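Local coordinates for protein carbon monoxide oxidation system transcription regulator CooA-1 (Carboxydothermus hydrogenoformans, PDB 2FMY) that senses carbon monoxide through a bound haem and activates transcription, probably of the genes for carbon monoxide oxidation, as a dimeric DNA-binding regulator, at residues 75-80 / 114-119; 9-14 / 48-53. One frame throughout, in Å; residues are numbered along the deposited sequence.

In the fold
From the N terminus, the chain first makes the short helix 11-14 and then runs through strands 28-32 and 37-39 before 48-53 packs against it: contact 2 closes this loop, laying the start of the chain on the effector-domain sheet. The second loop opens later, at 75-80, takes in the remaining strands of the beta-roll and helix 99-108, and closes where helix 111-135 meets strand 77-79 in contact 1. The loops follow in series, neither nested nor crossed. Strands 47-53 and 77-79 are antiparallel neighbours, joined by Gly75 N to Val51 O at 2.8 Å, so N-terminal helix, sheet, haem pocket and long dimer helix meet in one region.

Contact 1 (75-80 / 114-119); sequences GDIFCT and LNMVKV. With HEM (protoporphyrin IX containing Fe), chain E.
Asn115 reaches from the helix to the strand with its amide, and both ends of that amide are used. CB leads to CG, which lies 3.5 Å from Gly75 O; chi1 of 174° sets CG anti to the backbone N and carries the amide across to residues 75-77. OD1 then accepts from Ile77 N at 2.9 Å, the donor tilted 27° from the carbonyl plane. At the other end ND2 gives a fairly straight bond to Asp76 OD1, 3.1 Å long and close to the plane of the amide. With both ends tied, the amide is probably held against flipping.

Asp76 OD1 is gripped twice. Asn115 takes its anti lone pair, while Lys118 NZ comes in on the syn side, 2.7 Å from OD1, in a salt bridge; the lysine chain bends at chi3 and chi4 to get there. The carboxylate's other oxygen, OD2, accepts from Glu73 N.

This is where the beta-roll of a CRP-type effector domain meets the long helix 111-135 that pairs with the second subunit, the strand and helix segments crossing at -74°. Beyond the polar cluster the join turns apolar. Val119 CG1 faces Ile77 O head-on and comes near the Phe78 ring, and Ile77 CG2 packs on Met116 CG at 3.9 Å. The same CG2 meets haem methyl CMC, which Met116 CE also touches at 3.5 Å, while Phe78 CD1 lies 3.5 Å from vinyl carbon CAC and Cys79 SG 3.6 Å from pyrrole carbon C4C.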
ATOM      1  N   GLY A  75      -5.979   3.592  19.824  1.00 39.71           N
ATOM      2  CA  GLY A  75      -5.555   4.885  19.296  1.00 40.07           C
ATOM      3  C   GLY A  75      -5.424   4.920  17.784  1.00 40.20           C
ATOM      4  O   GLY A  75      -5.235   5.992  17.193  1.00 40.85           O
ATOM      5  N   ASP A  76      -5.541   3.758  17.149  1.00 39.65           N
ATOM      6  CA  ASP A  76      -5.419   3.667  15.695  1.00 39.30           C
ATOM      7  C   ASP A  76      -6.732   3.885  14.961  1.00 39.01           C
ATOM      8  O   ASP A  76      -7.773   3.394  15.380  1.00 39.28           O
ATOM      9  CB  ASP A  76      -4.812   2.324  15.278  1.00 38.58           C
ATOM     10  CG  ASP A  76      -3.319   2.241  15.554  1.00 38.95           C
ATOM     11  OD1 ASP A  76      -2.642   3.288  15.642  1.00 38.04           O
ATOM     12  OD2 ASP A  76      -2.820   1.105  15.684  1.00 39.36           O
ATOM     13  N   ILE A  77      -6.640   4.589  13.838  1.00 38.97           N
ATOM     14  CA  ILE A  77      -7.764   4.898  12.957  1.00 39.29           C
ATOM     15  C   ILE A  77      -7.795   3.930  11.770  1.00 39.41           C
ATOM     16  O   ILE A  77      -6.759   3.577  11.220  1.00 39.53           O
ATOM     17  CB  ILE A  77      -7.655   6.352  12.393  1.00 39.29           C
ATOM     18  CG1 ILE A  77      -7.798   7.413  13.494  1.00 39.38           C
ATOM     19  CG2 ILE A  77      -8.664   6.610  11.292  1.00 39.42           C
ATOM     20  CD1 ILE A  77      -9.218   7.587  14.061  1.00 41.62           C
ATOM     21  N   PHE A  78      -8.992   3.497  11.389  1.00 39.78           N
ATOM     22  CA  PHE A  78      -9.187   2.838  10.102  1.00 40.26           C
ATOM     23  C   PHE A  78     -10.593   3.141   9.588  1.00 40.06           C
ATOM     24  O   PHE A  78     -11.287   3.973  10.159  1.00 40.21           O
ATOM     25  CB  PHE A  78      -8.869   1.326  10.162  1.00 39.99           C
ATOM     26  CG  PHE A  78      -8.414   0.759   8.835  1.00 40.83           C
ATOM     27  CD1 PHE A  78      -7.288   1.278   8.187  1.00 40.14           C
ATOM     28  CD2 PHE A  78      -9.126  -0.266   8.219  1.00 39.91           C
ATOM     29  CE1 PHE A  78      -6.898   0.786   6.950  1.00 40.57           C
ATOM     30  CE2 PHE A  78      -8.734  -0.765   6.991  1.00 40.06           C
ATOM     31  CZ  PHE A  78      -7.621  -0.243   6.356  1.00 39.89           C
ATOM     32  N   CYS A  79     -10.994   2.497   8.502  1.00 40.28           N
ATOM     33  CA  CYS A  79     -12.283   2.783   7.864  1.00 40.45           C
ATOM     34  C   CYS A  79     -12.930   1.522   7.310  1.00 40.44           C
ATOM     35  O   CYS A  79     -12.347   0.432   7.356  1.00 40.10           O
ATOM     36  CB  CYS A  79     -12.101   3.792   6.737  1.00 40.39           C
ATOM     37  SG  CYS A  79     -11.228   3.098   5.322  1.00 40.98           S
ATOM     38  N   THR A  80     -14.135   1.684   6.775  1.00 40.30           N
ATOM     39  CA  THR A  80     -14.894   0.567   6.260  1.00 40.58           C
ATOM     40  C   THR A  80     -14.964   0.564   4.731  1.00 40.43           C
ATOM     41  O   THR A  80     -15.740  -0.188   4.167  1.00 40.72           O
ATOM     42  CB  THR A  80     -16.336   0.554   6.831  1.00 40.83           C
ATOM     43  OG1 THR A  80     -17.073   1.658   6.298  1.00 41.46           O
ATOM     44  CG2 THR A  80     -16.331   0.656   8.352  1.00 40.64           C
ATOM     45  N   LEU A 114      -2.081  12.492  11.283  1.00 36.32           N
ATOM     46  CA  LEU A 114      -0.768  11.965  11.666  1.00 36.55           C
ATOM     47  C   LEU A 114      -0.838  10.477  12.021  1.00 36.90           C
ATOM     48  O   LEU A 114       0.090   9.728  11.707  1.00 36.85           O
ATOM     49  CB  LEU A 114      -0.125  12.765  12.816  1.00 36.36           C
ATOM     50  CG  LEU A 114       0.292  14.208  12.517  1.00 36.26           C
ATOM     51  CD1 LEU A 114       0.768  14.908  13.787  1.00 36.28           C
ATOM     52  CD2 LEU A 114       1.351  14.285  11.399  1.00 35.72           C
ATOM     53  N   ASN A 115      -1.929  10.061  12.673  1.00 37.07           N
ATOM     54  CA  ASN A 115      -2.133   8.652  13.005  1.00 37.76           C
ATOM     55  C   ASN A 115      -2.434   7.838  11.762  1.00 38.37           C
ATOM     56  O   ASN A 115      -2.008   6.699  11.651  1.00 38.24           O
ATOM     57  CB  ASN A 115      -3.261   8.432  14.025  1.00 37.60           C
ATOM     58  CG  ASN A 115      -3.548   6.939  14.240  1.00 38.01           C
ATOM     59  OD1 ASN A 115      -4.416   6.360  13.583  1.00 36.48           O
ATOM     60  ND2 ASN A 115      -2.765   6.302  15.108  1.00 37.14           N
ATOM     61  N   MET A 116      -3.180   8.442  10.838  1.00 38.84           N
ATOM     62  CA  MET A 116      -3.492   7.818   9.568  1.00 39.81           C
ATOM     63  C   MET A 116      -2.243   7.509   8.748  1.00 39.48           C
ATOM     64  O   MET A 116      -2.139   6.430   8.163  1.00 39.86           O
ATOM     65  CB  MET A 116      -4.476   8.692   8.792  1.00 39.82           C
ATOM     66  CG  MET A 116      -5.900   8.592   9.315  1.00 39.59           C
ATOM     67  SD  MET A 116      -6.959   9.869   8.613  1.00 42.08           S
ATOM     68  CE  MET A 116      -7.129   9.295   6.930  1.00 41.10           C
ATOM     69  N   VAL A 117      -1.292   8.441   8.740  1.00 39.27           N
ATOM     70  CA  VAL A 117       0.011   8.270   8.075  1.00 39.19           C
ATOM     71  C   VAL A 117       0.778   7.052   8.620  1.00 39.08           C
ATOM     72  O   VAL A 117       1.295   6.247   7.851  1.00 39.23           O
ATOM     73  CB  VAL A 117       0.865   9.564   8.217  1.00 39.08           C
ATOM     74  CG1 VAL A 117       2.331   9.284   7.999  1.00 39.73           C
ATOM     75  CG2 VAL A 117       0.354  10.663   7.268  1.00 39.43           C
ATOM     76  N   LYS A 118       0.848   6.943   9.948  1.00 39.02           N
ATOM     77  CA  LYS A 118       1.437   5.792  10.658  1.00 38.85           C
ATOM     78  C   LYS A 118       0.767   4.454  10.287  1.00 38.75           C
ATOM     79  O   LYS A 118       1.446   3.480   9.934  1.00 38.31           O
ATOM     80  CB  LYS A 118       1.354   6.032  12.171  1.00 38.53           C
ATOM     81  CG  LYS A 118       1.876   4.899  13.035  1.00 39.50           C
ATOM     82  CD  LYS A 118       1.620   5.161  14.520  1.00 39.03           C
ATOM     83  CE  LYS A 118       0.188   4.801  14.926  1.00 40.12           C
ATOM     84  NZ  LYS A 118      -0.040   3.321  15.034  1.00 39.79           N
ATOM     85  N   VAL A 119      -0.563   4.423  10.366  1.00 38.26           N
ATOM     86  CA  VAL A 119      -1.338   3.243  10.012  1.00 37.99           C
ATOM     87  C   VAL A 119      -1.175   2.885   8.530  1.00 38.39           C
ATOM     88  O   VAL A 119      -0.841   1.742   8.213  1.00 38.57           O
ATOM     89  CB  VAL A 119      -2.853   3.411  10.365  1.00 38.04           C
ATOM     90  CG1 VAL A 119      -3.677   2.208   9.860  1.00 36.58           C
ATOM     91  CG2 VAL A 119      -3.034   3.589  11.869  1.00 36.90           C
TER
HETATM   92  CHA HEM E 300     -10.168   4.809  -0.511  1.00 35.05           C
HETATM   93  CHB HEM E 300     -12.129   9.050   0.783  1.00 35.59           C
HETATM   94  CHC HEM E 300     -10.754   8.234   5.387  1.00 33.45           C
HETATM   95  CHD HEM E 300      -7.987   4.530   3.880  1.00 33.31           C
HETATM   96  C1A HEM E 300     -10.875   5.995  -0.559  1.00 36.21           C
HETATM   97  C2A HEM E 300     -11.638   6.503  -1.694  1.00 38.36           C
HETATM   98  C3A HEM E 300     -12.182   7.685  -1.347  1.00 37.31           C
HETATM   99  C4A HEM E 300     -11.787   7.953   0.029  1.00 35.91           C
HETATM  100  CMA HEM E 300     -13.084   8.587  -2.242  1.00 35.98           C
HETATM  101  CAA HEM E 300     -11.756   5.802  -3.070  1.00 39.32           C
HETATM  102  CBA HEM E 300     -10.631   6.396  -3.919  1.00 45.49           C
HETATM  103  CGA HEM E 300     -10.732   6.033  -5.381  1.00 48.53           C
HETATM  104  O1A HEM E 300     -11.769   6.345  -6.035  1.00 51.17           O
HETATM  105  O2A HEM E 300      -9.760   5.435  -5.903  1.00 50.40           O
HETATM  106  C1B HEM E 300     -11.890   9.223   2.132  1.00 35.55           C
HETATM  107  C2B HEM E 300     -12.220  10.403   2.900  1.00 35.68           C
HETATM  108  C3B HEM E 300     -11.845  10.182   4.178  1.00 34.74           C
HETATM  109  C4B HEM E 300     -11.260   8.853   4.259  1.00 34.38           C
HETATM  110  CMB HEM E 300     -12.887  11.663   2.295  1.00 34.07           C
HETATM  111  CAB HEM E 300     -11.962  11.141   5.380  1.00 34.28           C
HETATM  112  CBB HEM E 300     -12.923  12.057   5.474  1.00 34.29           C
HETATM  113  C1C HEM E 300      -9.913   7.143   5.415  1.00 33.55           C
HETATM  114  C2C HEM E 300      -9.313   6.510   6.579  1.00 33.69           C
HETATM  115  C3C HEM E 300      -8.538   5.491   6.153  1.00 33.55           C
HETATM  116  C4C HEM E 300      -8.624   5.436   4.707  1.00 34.24           C
HETATM  117  CMC HEM E 300      -9.542   6.944   8.046  1.00 32.83           C
HETATM  118  CAC HEM E 300      -7.701   4.513   7.014  1.00 32.76           C
HETATM  119  CBC HEM E 300      -6.677   4.973   7.745  1.00 33.78           C
HETATM  120  C1D HEM E 300      -8.331   4.211   2.579  1.00 34.89           C
HETATM  121  C2D HEM E 300      -7.818   3.091   1.805  1.00 34.52           C
HETATM  122  C3D HEM E 300      -8.496   3.193   0.436  1.00 33.52           C
HETATM  123  C4D HEM E 300      -9.359   4.343   0.510  1.00 34.20           C
HETATM  124  CMD HEM E 300      -6.790   2.034   2.253  1.00 33.33           C
HETATM  125  CAD HEM E 300      -8.313   2.231  -0.756  1.00 32.32           C
HETATM  126  CBD HEM E 300      -9.268   1.088  -0.464  1.00 30.78           C
HETATM  127  CGD HEM E 300      -9.111  -0.055  -1.431  1.00 30.56           C
HETATM  128  O1D HEM E 300      -9.600  -1.160  -1.124  1.00 26.93           O
HETATM  129  O2D HEM E 300      -8.515   0.139  -2.516  1.00 32.80           O
HETATM  130  NA  HEM E 300     -10.996   6.907   0.468  1.00 35.55           N
HETATM  131  NB  HEM E 300     -11.312   8.302   2.992  1.00 35.20           N
HETATM  132  NC  HEM E 300      -9.474   6.453   4.305  1.00 34.52           N
HETATM  133  ND  HEM E 300      -9.224   4.910   1.772  1.00 34.60           N
HETATM  134 FE   HEM E 300     -10.272   6.549   2.382  1.00 33.39          FE

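Contact 2 (9-14 / 48-53); sequences TNLLEV and VFLVKS
Leu12 and Leu50 lie alongside each other, pointing opposite ways, and the closest methyls of this pair, Leu12 CD2 and Leu50 CD2, are 3.8 Å apart. The second apolar pairing comes from Leu11: its CD2 lies 3.9 Å from Leu50 CD1, so each methyl of the strand leucine has its own partner on the helix. Leu50 can do this because chi1 of 175° swings CG anti to its backbone N and sends the branch out to the helix. Leu11 also rests on Ile77 and Asn115.

Methyl-to-carbonyl packing makes up the rest of the cross-contact. Leu12 CD1 comes up beside two backbone oxygens of the strand, 3.4 Å from Lys52 O and a little farther from Val51 O. Cut back to alanine, Leu12 would probably leave a gap beside Leu50 CD2 and uncover the two carbonyls, with Leu11 alone left to bridge helix and strand.

The polar bonds lie within the helix start or lead outside. Asn10 is the N-cap: its OD1 accepts from Leu12 N at 2.8 Å, on a lone pair in the carbonyl plane, while ND2 donates to Ala74 O. The ammonium of Lys52 pairs with Glu29.

In its backbone the strand carries a classic beta bulge here, with Lys52 and Ser53 both opposite Thr93. A short N-terminal helical turn packed against the beta-roll in this way is consistent with the CRP-type effector domain.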
ATOM      1  N   THR A   9       2.706  10.794  21.119  1.00 48.35           N
ATOM      2  CA  THR A   9       1.514  10.818  21.957  1.00 47.46           C
ATOM      3  C   THR A   9       0.345  10.070  21.316  1.00 46.38           C
ATOM      4  O   THR A   9       0.189  10.050  20.085  1.00 46.28           O
ATOM      5  CB  THR A   9       1.125  12.260  22.400  1.00 47.72           C
ATOM      6  OG1 THR A   9      -0.180  12.249  22.998  1.00 47.82           O
ATOM      7  CG2 THR A   9       1.130  13.221  21.214  1.00 48.50           C
ATOM      8  N   ASN A  10      -0.451   9.423  22.161  1.00 44.90           N
ATOM      9  CA  ASN A  10      -1.562   8.622  21.687  1.00 43.85           C
ATOM     10  C   ASN A  10      -2.748   9.503  21.344  1.00 43.30           C
ATOM     11  O   ASN A  10      -3.044  10.478  22.048  1.00 43.23           O
ATOM     12  CB  ASN A  10      -1.947   7.549  22.706  1.00 43.40           C
ATOM     13  CG  ASN A  10      -2.810   6.457  22.100  1.00 42.72           C
ATOM     14  OD1 ASN A  10      -3.991   6.671  21.821  1.00 40.76           O
ATOM     15  ND2 ASN A  10      -2.223   5.276  21.889  1.00 41.07           N
ATOM     16  N   LEU A  11      -3.415   9.153  20.248  1.00 42.66           N
ATOM     17  CA  LEU A  11      -4.587   9.874  19.783  1.00 41.99           C
ATOM     18  C   LEU A  11      -5.695   9.914  20.847  1.00 42.21           C
ATOM     19  O   LEU A  11      -6.394  10.920  20.979  1.00 42.02           O
ATOM     20  CB  LEU A  11      -5.076   9.287  18.449  1.00 41.91           C
ATOM     21  CG  LEU A  11      -6.263   9.922  17.716  1.00 41.51           C
ATOM     22  CD1 LEU A  11      -6.150  11.451  17.631  1.00 39.26           C
ATOM     23  CD2 LEU A  11      -6.426   9.294  16.326  1.00 41.19           C
ATOM     24  N   LEU A  12      -5.821   8.844  21.631  1.00 42.41           N
ATOM     25  CA  LEU A  12      -6.809   8.800  22.714  1.00 42.82           C
ATOM     26  C   LEU A  12      -6.522   9.837  23.799  1.00 43.02           C
ATOM     27  O   LEU A  12      -7.453  10.407  24.387  1.00 42.97           O
ATOM     28  CB  LEU A  12      -6.920   7.393  23.321  1.00 42.76           C
ATOM     29  CG  LEU A  12      -7.394   6.258  22.393  1.00 43.16           C
ATOM     30  CD1 LEU A  12      -7.296   4.910  23.104  1.00 42.83           C
ATOM     31  CD2 LEU A  12      -8.810   6.486  21.903  1.00 42.51           C
ATOM     32  N   GLU A  13      -5.236  10.078  24.054  1.00 42.84           N
ATOM     33  CA  GLU A  13      -4.811  11.109  24.995  1.00 42.95           C
ATOM     34  C   GLU A  13      -5.161  12.503  24.475  1.00 42.52           C
ATOM     35  O   GLU A  13      -5.802  13.287  25.172  1.00 42.63           O
ATOM     36  CB  GLU A  13      -3.313  10.993  25.266  1.00 42.82           C
ATOM     37  CG  GLU A  13      -2.782  11.946  26.310  1.00 44.16           C
ATOM     38  CD  GLU A  13      -1.359  11.603  26.722  1.00 45.92           C
ATOM     39  OE1 GLU A  13      -0.946  10.436  26.522  1.00 46.46           O
ATOM     40  OE2 GLU A  13      -0.657  12.499  27.239  1.00 45.75           O
ATOM     41  N   VAL A  14      -4.754  12.782  23.243  1.00 42.47           N
ATOM     42  CA  VAL A  14      -5.045  14.048  22.566  1.00 42.65           C
ATOM     43  C   VAL A  14      -6.546  14.365  22.510  1.00 42.49           C
ATOM     44  O   VAL A  14      -6.945  15.514  22.668  1.00 42.17           O
ATOM     45  CB  VAL A  14      -4.433  14.069  21.149  1.00 42.78           C
ATOM     46  CG1 VAL A  14      -4.696  15.401  20.463  1.00 42.70           C
ATOM     47  CG2 VAL A  14      -2.919  13.815  21.228  1.00 43.06           C
ATOM     48  N   VAL A  48     -15.647   5.796   9.605  1.00 39.86           N
ATOM     49  CA  VAL A  48     -14.298   5.880  10.122  1.00 39.39           C
ATOM     50  C   VAL A  48     -14.366   5.509  11.592  1.00 39.48           C
ATOM     51  O   VAL A  48     -15.289   5.913  12.303  1.00 39.52           O
ATOM     52  CB  VAL A  48     -13.658   7.272   9.879  1.00 39.81           C
ATOM     53  CG1 VAL A  48     -12.293   7.394  10.592  1.00 38.78           C
ATOM     54  CG2 VAL A  48     -13.498   7.511   8.374  1.00 39.11           C
ATOM     55  N   PHE A  49     -13.411   4.698  12.037  1.00 39.23           N
ATOM     56  CA  PHE A  49     -13.400   4.244  13.420  1.00 38.68           C
ATOM     57  C   PHE A  49     -12.035   4.350  14.077  1.00 38.75           C
ATOM     58  O   PHE A  49     -11.003   4.419  13.409  1.00 38.41           O
ATOM     59  CB  PHE A  49     -13.987   2.825  13.553  1.00 38.71           C
ATOM     60  CG  PHE A  49     -13.103   1.715  12.991  1.00 39.08           C
ATOM     61  CD1 PHE A  49     -12.154   1.087  13.794  1.00 38.88           C
ATOM     62  CD2 PHE A  49     -13.278   1.254  11.689  1.00 38.10           C
ATOM     63  CE1 PHE A  49     -11.363   0.048  13.299  1.00 38.47           C
ATOM     64  CE2 PHE A  49     -12.504   0.204  11.180  1.00 38.44           C
ATOM     65  CZ  PHE A  49     -11.541  -0.397  11.982  1.00 38.22           C
ATOM     66  N   LEU A  50     -12.062   4.400  15.402  1.00 38.61           N
ATOM     67  CA  LEU A  50     -10.880   4.482  16.240  1.00 38.58           C
ATOM     68  C   LEU A  50     -10.979   3.315  17.210  1.00 38.11           C
ATOM     69  O   LEU A  50     -12.052   3.081  17.784  1.00 37.44           O
ATOM     70  CB  LEU A  50     -10.909   5.820  16.998  1.00 38.94           C
ATOM     71  CG  LEU A  50      -9.889   6.212  18.070  1.00 39.76           C
ATOM     72  CD1 LEU A  50      -8.481   6.241  17.524  1.00 39.75           C
ATOM     73  CD2 LEU A  50     -10.253   7.582  18.608  1.00 39.56           C
ATOM     74  N   VAL A  51      -9.886   2.563  17.363  1.00 37.67           N
ATOM     75  CA  VAL A  51      -9.826   1.503  18.361  1.00 37.44           C
ATOM     76  C   VAL A  51      -9.656   2.182  19.707  1.00 37.59           C
ATOM     77  O   VAL A  51      -8.667   2.892  19.925  1.00 37.87           O
ATOM     78  CB  VAL A  51      -8.655   0.513  18.126  1.00 37.31           C
ATOM     79  CG1 VAL A  51      -8.606  -0.543  19.245  1.00 37.03           C
ATOM     80  CG2 VAL A  51      -8.759  -0.140  16.745  1.00 36.90           C
ATOM     81  N   LYS A  52     -10.634   1.998  20.585  1.00 37.20           N
ATOM     82  CA  LYS A  52     -10.549   2.544  21.943  1.00 37.07           C
ATOM     83  C   LYS A  52      -9.780   1.569  22.806  1.00 36.90           C
ATOM     84  O   LYS A  52      -8.941   1.970  23.608  1.00 36.69           O
ATOM     85  CB  LYS A  52     -11.941   2.801  22.541  1.00 37.08           C
ATOM     86  CG  LYS A  52     -11.910   3.564  23.879  1.00 37.31           C
ATOM     87  CD  LYS A  52     -13.305   3.838  24.418  1.00 36.42           C
ATOM     88  CE  LYS A  52     -13.263   4.031  25.939  1.00 36.88           C
ATOM     89  NZ  LYS A  52     -14.597   4.399  26.486  1.00 35.38           N
ATOM     90  N   SER A  53     -10.090   0.284  22.646  1.00 36.60           N
ATOM     91  CA  SER A  53      -9.402  -0.765  23.369  1.00 36.56           C
ATOM     92  C   SER A  53      -9.464  -2.074  22.589  1.00 36.67           C
ATOM     93  O   SER A  53     -10.401  -2.320  21.834  1.00 36.25           O
ATOM     94  CB  SER A  53     -10.003  -0.948  24.765  1.00 36.52           C
ATOM     95  OG  SER A  53     -11.349  -1.370  24.673  1.00 36.92           O
TER